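Local coordinates for protein trehalose monomycolate exporter MmpL3 (Mycobacterium tuberculosis, PDB 7NVH) that exports trehalose monomycolate, a mycolic acid carrier, as a membrane transporter of the RND permease superfamily, at residues L417-I422 with P621-I627. Residues are numbered along the deposited sequence; the frame is centred on the assembly and turned at random.
With AV0 (Lauryl Maltose Neopentyl Glycol), chain B.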
ATOM      1  N   LEU A 417      16.433   6.850   6.761  1.00 56.67           N
ATOM      2  CA  LEU A 417      15.066   6.535   6.354  1.00 56.67           C
ATOM      3  C   LEU A 417      14.174   7.771   6.393  1.00 56.67           C
ATOM      4  O   LEU A 417      13.642   8.196   5.362  1.00 56.67           O
ATOM      5  CB  LEU A 417      14.495   5.427   7.239  1.00 56.67           C
ATOM      6  CG  LEU A 417      13.160   4.846   6.779  1.00 56.67           C
ATOM      7  CD1 LEU A 417      13.302   4.223   5.405  1.00 56.67           C
ATOM      8  CD2 LEU A 417      12.651   3.825   7.780  1.00 56.67           C
ATOM      9  N   SER A 418      13.999   8.361   7.578  1.00 58.00           N
ATOM     10  CA  SER A 418      13.304   9.639   7.742  1.00 58.00           C
ATOM     11  C   SER A 418      11.869   9.568   7.207  1.00 58.00           C
ATOM     12  O   SER A 418      11.527  10.152   6.181  1.00 58.00           O
ATOM     13  CB  SER A 418      14.085  10.774   7.068  1.00 58.00           C
ATOM     14  OG  SER A 418      13.805  10.826   5.681  1.00 58.00           O
ATOM     15  N   LEU A 419      11.048   8.797   7.916  1.00 58.22           N
ATOM     16  CA  LEU A 419       9.631   8.703   7.590  1.00 58.22           C
ATOM     17  C   LEU A 419       8.961  10.076   7.649  1.00 58.22           C
ATOM     18  O   LEU A 419       9.478  11.029   8.237  1.00 58.22           O
ATOM     19  CB  LEU A 419       8.925   7.750   8.550  1.00 58.22           C
ATOM     20  CG  LEU A 419       9.434   6.312   8.568  1.00 58.22           C
ATOM     21  CD1 LEU A 419       8.744   5.525   9.664  1.00 58.22           C
ATOM     22  CD2 LEU A 419       9.213   5.663   7.220  1.00 58.22           C
ATOM     23  N   GLY A 420       7.794  10.165   7.036  1.00 58.80           N
ATOM     24  CA  GLY A 420       7.072  11.419   6.945  1.00 58.80           C
ATOM     25  C   GLY A 420       5.585  11.213   6.758  1.00 58.80           C
ATOM     26  O   GLY A 420       4.999  10.274   7.302  1.00 58.80           O
ATOM     27  N   GLY A 421       4.967  12.102   5.977  1.00 60.44           N
ATOM     28  CA  GLY A 421       3.530  12.075   5.792  1.00 60.44           C
ATOM     29  C   GLY A 421       3.128  12.554   4.413  1.00 60.44           C
ATOM     30  O   GLY A 421       3.959  12.981   3.610  1.00 60.44           O
ATOM     31  N   ILE A 422       1.821  12.477   4.151  1.00 59.10           N
ATOM     32  CA  ILE A 422       1.288  12.814   2.836  1.00 59.10           C
ATOM     33  C   ILE A 422       1.108  14.322   2.708  1.00 59.10           C
ATOM     34  O   ILE A 422       0.704  15.008   3.656  1.00 59.10           O
ATOM     35  CB  ILE A 422      -0.042  12.077   2.595  1.00 59.10           C
ATOM     36  CG1 ILE A 422       0.182  10.570   2.565  1.00 59.10           C
ATOM     37  CG2 ILE A 422      -0.692  12.522   1.297  1.00 59.10           C
ATOM     38  CD1 ILE A 422      -1.094   9.791   2.488  1.00 59.10           C
ATOM     39  N   PRO A 621      10.185  12.198   2.249  1.00 58.67           N
ATOM     40  CA  PRO A 621      10.080  11.184   3.302  1.00 58.67           C
ATOM     41  C   PRO A 621       8.975  10.185   2.996  1.00 58.67           C
ATOM     42  O   PRO A 621       7.924  10.537   2.459  1.00 58.67           O
ATOM     43  CB  PRO A 621       9.758  12.008   4.551  1.00 58.67           C
ATOM     44  CG  PRO A 621      10.319  13.347   4.281  1.00 58.67           C
ATOM     45  CD  PRO A 621      10.296  13.561   2.795  1.00 58.67           C
ATOM     46  N   LEU A 622       9.222   8.926   3.344  1.00 59.18           N
ATOM     47  CA  LEU A 622       8.254   7.873   3.093  1.00 59.18           C
ATOM     48  C   LEU A 622       7.143   7.900   4.141  1.00 59.18           C
ATOM     49  O   LEU A 622       7.229   8.580   5.166  1.00 59.18           O
ATOM     50  CB  LEU A 622       8.939   6.509   3.076  1.00 59.18           C
ATOM     51  CG  LEU A 622      10.182   6.401   2.193  1.00 59.18           C
ATOM     52  CD1 LEU A 622      10.834   5.037   2.334  1.00 59.18           C
ATOM     53  CD2 LEU A 622       9.835   6.681   0.743  1.00 59.18           C
ATOM     54  N   THR A 623       6.085   7.145   3.869  1.00 58.50           N
ATOM     55  CA  THR A 623       4.932   7.049   4.754  1.00 58.50           C
ATOM     56  C   THR A 623       5.050   5.787   5.597  1.00 58.50           C
ATOM     57  O   THR A 623       5.316   4.705   5.064  1.00 58.50           O
ATOM     58  CB  THR A 623       3.631   7.037   3.951  1.00 58.50           C
ATOM     59  OG1 THR A 623       3.626   8.139   3.037  1.00 58.50           O
ATOM     60  CG2 THR A 623       2.438   7.166   4.873  1.00 58.50           C
ATOM     61  N   ALA A 624       4.858   5.931   6.908  1.00 58.12           N
ATOM     62  CA  ALA A 624       5.109   4.819   7.822  1.00 58.12           C
ATOM     63  C   ALA A 624       4.213   3.609   7.575  1.00 58.12           C
ATOM     64  O   ALA A 624       4.740   2.484   7.536  1.00 58.12           O
ATOM     65  CB  ALA A 624       5.000   5.310   9.270  1.00 58.12           C
ATOM     66  N   PRO A 625       2.886   3.739   7.425  1.00 57.94           N
ATOM     67  CA  PRO A 625       2.080   2.533   7.160  1.00 57.94           C
ATOM     68  C   PRO A 625       2.488   1.797   5.897  1.00 57.94           C
ATOM     69  O   PRO A 625       2.466   0.557   5.863  1.00 57.94           O
ATOM     70  CB  PRO A 625       0.656   3.091   7.057  1.00 57.94           C
ATOM     71  CG  PRO A 625       0.682   4.313   7.884  1.00 57.94           C
ATOM     72  CD  PRO A 625       2.025   4.918   7.629  1.00 57.94           C
ATOM     73  N   VAL A 626       2.867   2.530   4.850  1.00 57.18           N
ATOM     74  CA  VAL A 626       3.259   1.873   3.610  1.00 57.18           C
ATOM     75  C   VAL A 626       4.556   1.106   3.804  1.00 57.18           C
ATOM     76  O   VAL A 626       4.799   0.110   3.120  1.00 57.18           O
ATOM     77  CB  VAL A 626       3.363   2.901   2.471  1.00 57.18           C
ATOM     78  CG1 VAL A 626       3.767   2.222   1.177  1.00 57.18           C
ATOM     79  CG2 VAL A 626       2.049   3.607   2.305  1.00 57.18           C
ATOM     80  N   ILE A 627       5.404   1.535   4.740  1.00 57.07           N
ATOM     81  CA  ILE A 627       6.604   0.764   5.047  1.00 57.07           C
ATOM     82  C   ILE A 627       6.230  -0.594   5.623  1.00 57.07           C
ATOM     83  O   ILE A 627       6.813  -1.622   5.257  1.00 57.07           O
ATOM     84  CB  ILE A 627       7.519   1.555   5.998  1.00 57.07           C
ATOM     85  CG1 ILE A 627       7.964   2.853   5.330  1.00 57.07           C
ATOM     86  CG2 ILE A 627       8.723   0.722   6.395  1.00 57.07           C
ATOM     87  CD1 ILE A 627       8.560   2.652   3.959  1.00 57.07           C
TER
HETATM   88  C1  AV0 B 801      -6.574  14.467   6.211  1.00 63.35           C
HETATM   89  O1  AV0 B 801      -5.497  14.452   5.338  1.00 63.35           O
HETATM   90  C2  AV0 B 801      -6.988  13.052   6.562  1.00 63.35           C
HETATM   91  O2  AV0 B 801      -7.373  12.373   5.366  1.00 63.35           O
HETATM   92  C3  AV0 B 801      -8.139  13.043   7.521  1.00 63.35           C
HETATM   93  O3  AV0 B 801      -8.334  11.670   7.962  1.00 63.35           O
HETATM   94  C4  AV0 B 801      -7.940  13.917   8.712  1.00 63.35           C
HETATM   95  O4  AV0 B 801      -9.245  14.178   9.344  1.00 63.35           O
HETATM   96  C5  AV0 B 801      -7.324  15.282   8.393  1.00 63.35           C
HETATM   97  O5  AV0 B 801      -6.191  15.210   7.436  1.00 63.35           O
HETATM   98  C6  AV0 B 801      -6.832  15.896   9.662  1.00 63.35           C
HETATM   99  O6  AV0 B 801      -5.493  16.289   9.494  1.00 63.35           O
HETATM  100  CAA AV0 B 801      -5.047   7.064  -3.037  1.00 63.35           C
HETATM  101  CAB AV0 B 801      -4.928  26.769   2.298  1.00 63.35           C
HETATM  102  OAI AV0 B 801      -8.025  10.326  10.353  1.00 63.35           O
HETATM  103  OAJ AV0 B 801       3.030  24.435   6.032  1.00 63.35           O
HETATM  104  OAL AV0 B 801       3.211  16.318   5.717  1.00 63.35           O
HETATM  105  OAN AV0 B 801       0.161  21.215   6.306  1.00 63.35           O
HETATM  106  OAP AV0 B 801      -2.033  20.202   4.874  1.00 63.35           O
HETATM  107  OAQ AV0 B 801      -8.854  13.300  13.999  1.00 63.35           O
HETATM  108  OAR AV0 B 801       5.610  22.410   6.863  1.00 63.35           O
HETATM  109  OAS AV0 B 801     -11.612  11.921  12.076  1.00 63.35           O
HETATM  110  OAT AV0 B 801       6.639  19.918   5.837  1.00 63.35           O
HETATM  111  OAU AV0 B 801      -9.810  15.095  11.934  1.00 63.35           O
HETATM  112  OAV AV0 B 801       4.639  18.088   5.170  1.00 63.35           O
HETATM  113  CAW AV0 B 801      -5.411   8.340  -2.299  1.00 63.35           C
HETATM  114  CAX AV0 B 801      -4.356  25.698   1.315  1.00 63.35           C
HETATM  115  CAY AV0 B 801      -5.691   8.021  -0.839  1.00 63.35           C
HETATM  116  CAZ AV0 B 801      -4.064  24.383   2.090  1.00 63.35           C
HETATM  117  CBA AV0 B 801      -5.720   9.321  -0.034  1.00 63.35           C
HETATM  118  CBB AV0 B 801      -3.435  23.358   1.119  1.00 63.35           C
HETATM  119  CBC AV0 B 801      -4.431  10.118  -0.307  1.00 63.35           C
HETATM  120  CBD AV0 B 801      -2.980  22.085   1.900  1.00 63.35           C
HETATM  121  CBE AV0 B 801      -4.274  11.242   0.767  1.00 63.35           C
HETATM  122  CBF AV0 B 801      -2.807  20.923   0.900  1.00 63.35           C
HETATM  123  CBG AV0 B 801      -5.567  12.165   0.771  1.00 63.35           C
HETATM  124  CBH AV0 B 801      -2.452  19.601   1.680  1.00 63.35           C
HETATM  125  CBI AV0 B 801      -5.740  12.803   2.200  1.00 63.35           C
HETATM  126  CBJ AV0 B 801      -3.284  18.424   1.089  1.00 63.35           C
HETATM  127  CBK AV0 B 801      -5.165  14.289   2.204  1.00 63.35           C
HETATM  128  CBL AV0 B 801      -3.019  17.119   1.918  1.00 63.35           C
HETATM  129  CBM AV0 B 801      -8.821  10.588  11.486  1.00 63.35           C
HETATM  130  CBN AV0 B 801       3.569  23.596   5.040  1.00 63.35           C
HETATM  131  CBP AV0 B 801       2.087  16.746   6.452  1.00 63.35           C
HETATM  132  CBQ AV0 B 801      -3.901  14.379   3.155  1.00 63.35           C
HETATM  133  CBR AV0 B 801      -4.212  16.905   2.912  1.00 63.35           C
HETATM  134  CBS AV0 B 801      -5.002  15.774   5.063  1.00 63.35           C
HETATM  135  CBT AV0 B 801      -2.469  16.016   4.610  1.00 63.35           C
HETATM  136  OBV AV0 B 801      -2.372  17.402   4.997  1.00 63.35           O
HETATM  137  OBX AV0 B 801      -0.109  17.058   5.503  1.00 63.35           O
HETATM  138  OBY AV0 B 801      -8.209  12.885  11.010  1.00 63.35           O
HETATM  139  OBZ AV0 B 801       2.860  21.317   4.605  1.00 63.35           O
HETATM  140  OCB AV0 B 801       2.524  19.647   6.194  1.00 63.35           O
HETATM  141  CCC AV0 B 801      -8.421  11.898  12.091  1.00 63.35           C
HETATM  142  CCD AV0 B 801       3.603  22.165   5.544  1.00 63.35           C
HETATM  143  CCF AV0 B 801       1.237  17.653   5.594  1.00 63.35           C
HETATM  144  CCH AV0 B 801       0.215  19.941   5.572  1.00 63.35           C
HETATM  145  CCJ AV0 B 801      -1.102  17.961   4.894  1.00 63.35           C
HETATM  146  CCL AV0 B 801      -1.118  19.335   5.575  1.00 63.35           C
HETATM  147  CCM AV0 B 801      -3.896  15.761   3.919  1.00 63.35           C
HETATM  148  CCN AV0 B 801      -9.472  12.346  13.111  1.00 63.35           C
HETATM  149  CCO AV0 B 801       5.062  21.735   5.712  1.00 63.35           C
HETATM  150  CCQ AV0 B 801       1.216  19.048   6.221  1.00 63.35           C
HETATM  151  CCR AV0 B 801      -9.483  13.277  10.388  1.00 63.35           C
HETATM  152  CCS AV0 B 801       3.003  19.878   4.921  1.00 63.35           C
HETATM  153  CCT AV0 B 801     -10.690  12.971  12.537  1.00 63.35           C
HETATM  154  CCU AV0 B 801       5.214  20.266   5.911  1.00 63.35           C
HETATM  155  CCV AV0 B 801     -10.417  13.903  11.413  1.00 63.35           C
HETATM  156  CCW AV0 B 801       4.483  19.502   4.900  1.00 63.35           C
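Leu419 lies over the start of helix 624-654 and carries most of the apolar contact. Its CB sits 3.9 Å from Leu622 O. Chi1 (-60°) sets CG beside the backbone N, and the branch at CG sends the two methyls to different partners. CD1 meets Ala624 CB at 3.8 Å. CD2 meets Ile627 CG1 at 3.6 Å, about one helical turn further on, and the two side chains cross at a slant. Phe556 of helix 544-556 also touches Leu419.

The polar link is between backbone atoms. Gly420 N points to Leu622 O; the modelled separation, 2.5 Å, is too short to be taken literally. Beside it, Pro621 CB points toward the loop and packs against Gly420 CA. Further back, Leu417 CD1 meets Leu622 CD1 at 4.0 Å, the side chains crossing almost at right angles.

At the other end, Ile422 touches the bound detergent: its CG2 lies 3.8 Å from AV0 CBE, in an alkyl chain. Thr623 OG1 is hydrogen-bonded to Tyr426 OH, further along the same loop.

The junction between this loop and the helix start is chiefly aliphatic, with a probable backbone bond, so its side-chain grip depends on shape rather than charge.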